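Local coordinates for C381 turret protein (Sulfolobus turreted icosahedral virus, PDB 4IND) that builds the turrets of an archaeal virus, each chain folding into three jelly-roll domains and assembling with four others into a pentamer, at residues F194-F199 and L249-F255. Numbering follows the deposited sequence.
Sequences FTNFQF and LGVPFTF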
loop_
_atom_site.group_PDB
_atom_site.type_symbol
_atom_site.label_atom_id
_atom_site.label_comp_id
_atom_site.label_asym_id
_atom_site.label_seq_id
_atom_site.Cartn_x
_atom_site.Cartn_y
_atom_site.Cartn_z
ATOM N N PHE A 194 -31.972 -14.516 -31.871
ATOM C CA PHE A 194 -30.606 -14.972 -31.714
ATOM C C PHE A 194 -30.432 -15.852 -30.505
ATOM O O PHE A 194 -31.118 -15.696 -29.496
ATOM C CB PHE A 194 -29.649 -13.781 -31.650
ATOM C CG PHE A 194 -29.697 -12.930 -32.875
ATOM C CD1 PHE A 194 -28.870 -13.202 -33.957
ATOM C CD2 PHE A 194 -30.595 -11.884 -32.969
ATOM C CE1 PHE A 194 -28.928 -12.434 -35.106
ATOM C CE2 PHE A 194 -30.654 -11.106 -34.106
ATOM C CZ PHE A 194 -29.820 -11.385 -35.178
ATOM N N THR A 195 -29.505 -16.785 -30.609
ATOM C CA THR A 195 -29.172 -17.546 -29.429
ATOM C C THR A 195 -27.667 -17.557 -29.216
ATOM O O THR A 195 -26.894 -17.717 -30.162
ATOM C CB THR A 195 -29.745 -18.943 -29.501
ATOM O OG1 THR A 195 -29.351 -19.542 -30.736
ATOM C CG2 THR A 195 -31.269 -18.882 -29.457
ATOM N N ASN A 196 -27.256 -17.378 -27.967
ATOM C CA ASN A 196 -25.839 -17.244 -27.652
ATOM C C ASN A 196 -25.157 -16.246 -28.576
ATOM O O ASN A 196 -24.114 -16.522 -29.175
ATOM C CB ASN A 196 -25.142 -18.601 -27.664
ATOM C CG ASN A 196 -25.662 -19.518 -26.576
ATOM O OD1 ASN A 196 -26.076 -19.055 -25.512
ATOM N ND2 ASN A 196 -25.650 -20.818 -26.837
ATOM N N PHE A 197 -25.785 -15.082 -28.671
ATOM C CA PHE A 197 -25.287 -13.945 -29.430
ATOM C C PHE A 197 -23.993 -13.419 -28.837
ATOM O O PHE A 197 -23.982 -12.894 -27.717
ATOM C CB PHE A 197 -26.344 -12.845 -29.380
ATOM C CG PHE A 197 -26.002 -11.626 -30.180
ATOM C CD1 PHE A 197 -26.445 -11.494 -31.492
ATOM C CD2 PHE A 197 -25.272 -10.602 -29.617
ATOM C CE1 PHE A 197 -26.146 -10.364 -32.232
ATOM C CE2 PHE A 197 -24.965 -9.461 -30.353
ATOM C CZ PHE A 197 -25.404 -9.343 -31.664
ATOM N N GLN A 198 -22.892 -13.542 -29.570
ATOM C CA GLN A 198 -21.652 -12.970 -29.070
ATOM C C GLN A 198 -21.585 -11.503 -29.477
ATOM O O GLN A 198 -21.526 -11.180 -30.657
ATOM C CB GLN A 198 -20.413 -13.734 -29.553
ATOM C CG GLN A 198 -19.115 -13.092 -29.045
ATOM C CD GLN A 198 -17.862 -13.845 -29.452
ATOM O OE1 GLN A 198 -16.941 -13.279 -30.003
ATOM N NE2 GLN A 198 -17.822 -15.111 -29.167
ATOM N N PHE A 199 -21.628 -10.621 -28.486
ATOM C CA PHE A 199 -21.531 -9.187 -28.722
ATOM C C PHE A 199 -20.087 -8.804 -29.035
ATOM O O PHE A 199 -19.804 -7.975 -29.915
ATOM C CB PHE A 199 -22.031 -8.447 -27.468
ATOM C CG PHE A 199 -21.705 -6.981 -27.451
ATOM C CD1 PHE A 199 -22.394 -6.083 -28.255
ATOM C CD2 PHE A 199 -20.720 -6.498 -26.613
ATOM C CE1 PHE A 199 -22.086 -4.721 -28.240
ATOM C CE2 PHE A 199 -20.405 -5.143 -26.583
ATOM C CZ PHE A 199 -21.089 -4.251 -27.403
ATOM N N LEU A 249 -25.195 -6.381 -39.410
ATOM C CA LEU A 249 -26.178 -7.298 -38.834
ATOM C C LEU A 249 -27.569 -6.688 -38.613
ATOM O O LEU A 249 -28.572 -7.368 -38.761
ATOM C CB LEU A 249 -25.660 -7.911 -37.529
ATOM C CG LEU A 249 -26.406 -9.187 -37.130
ATOM C CD1 LEU A 249 -26.206 -10.241 -38.184
ATOM C CD2 LEU A 249 -25.959 -9.697 -35.782
ATOM N N GLY A 250 -27.639 -5.414 -38.242
ATOM C CA GLY A 250 -28.934 -4.783 -38.020
ATOM C C GLY A 250 -29.384 -4.845 -36.564
ATOM O O GLY A 250 -30.583 -4.798 -36.254
ATOM N N VAL A 251 -28.412 -4.961 -35.666
ATOM C CA VAL A 251 -28.680 -4.938 -34.237
ATOM C C VAL A 251 -27.825 -3.890 -33.542
ATOM O O VAL A 251 -26.815 -4.219 -32.921
ATOM C CB VAL A 251 -28.398 -6.299 -33.590
ATOM C CG1 VAL A 251 -28.844 -6.281 -32.144
ATOM C CG2 VAL A 251 -29.098 -7.410 -34.358
ATOM N N PRO A 252 -28.231 -2.616 -33.631
ATOM C CA PRO A 252 -27.415 -1.574 -32.980
ATOM C C PRO A 252 -27.432 -1.699 -31.457
ATOM O O PRO A 252 -28.486 -2.002 -30.869
ATOM C CB PRO A 252 -28.093 -0.270 -33.412
ATOM C CG PRO A 252 -29.461 -0.666 -33.871
ATOM C CD PRO A 252 -29.332 -2.056 -34.430
ATOM N N PHE A 253 -26.274 -1.497 -30.838
ATOM C CA PHE A 253 -26.137 -1.449 -29.388
ATOM C C PHE A 253 -25.722 -0.052 -28.962
ATOM O O PHE A 253 -25.055 0.686 -29.716
ATOM C CB PHE A 253 -25.048 -2.436 -28.897
ATOM C CG PHE A 253 -25.535 -3.857 -28.707
ATOM C CD1 PHE A 253 -25.631 -4.403 -27.431
ATOM C CD2 PHE A 253 -25.846 -4.654 -29.792
ATOM C CE1 PHE A 253 -26.055 -5.723 -27.247
ATOM C CE2 PHE A 253 -26.276 -5.968 -29.615
ATOM C CZ PHE A 253 -26.378 -6.498 -28.339
ATOM N N THR A 254 -26.108 0.311 -27.745
ATOM C CA THR A 254 -25.528 1.458 -27.057
ATOM C C THR A 254 -25.018 0.923 -25.733
ATOM O O THR A 254 -25.709 0.159 -25.075
ATOM C CB THR A 254 -26.566 2.540 -26.792
ATOM O OG1 THR A 254 -27.188 2.915 -28.022
ATOM C CG2 THR A 254 -25.902 3.770 -26.177
ATOM N N PHE A 255 -23.794 1.279 -25.343
ATOM C CA PHE A 255 -23.253 0.704 -24.123
ATOM C C PHE A 255 -22.350 1.682 -23.379
ATOM O O PHE A 255 -21.889 2.687 -23.938
ATOM C CB PHE A 255 -22.533 -0.621 -24.422
ATOM C CG PHE A 255 -21.271 -0.460 -25.240
ATOM C CD1 PHE A 255 -20.032 -0.375 -24.624
ATOM C CD2 PHE A 255 -21.333 -0.407 -26.626
ATOM C CE1 PHE A 255 -18.864 -0.230 -25.386
ATOM C CE2 PHE A 255 -20.186 -0.264 -27.395
ATOM C CZ PHE A 255 -18.944 -0.168 -26.773
#
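A jelly roll is a sandwich of two antiparallel sheets glued by apolar side chains, and the middle domain of this turret protein illustrates how aromatic rings can do the work. Strands 197-199 and 253-255 lie in opposing sheets, their axes approaching to 11.9 Å at an angle of 50°; Phe194 sits before a corner in the chain. With no hydrogen bond between the segments, side chains fill the gap. Contact begins in the loop entering strand 253-262, where Leu249 reaches two rings: its CD2 lies 3.6 Å from Phe197 CE1, at the ring edge, and 4.1 Å from Phe194 CE1. Gly250 carries the chain on to Val251, whose CG2 touches Phe194 CE2 at 4.0 Å. The aromatic cluster proper starts at Phe253. This ring is nearly parallel to Phe197 but slid aside (planes at 18°, centroids 5.8 Å apart), while Phe199 places CE1 over one of its faces, 3.6 Å from Phe253 CG. Tyr245 meets both Phe197 and Phe253, extending the aromatic core. Thr254 points away, in keeping with the alternation of a strand, and Phe255 turns inward again to receive Phe199 in a T-shaped contact, Phe199 CZ lying 3.9 Å from Phe255 CD2.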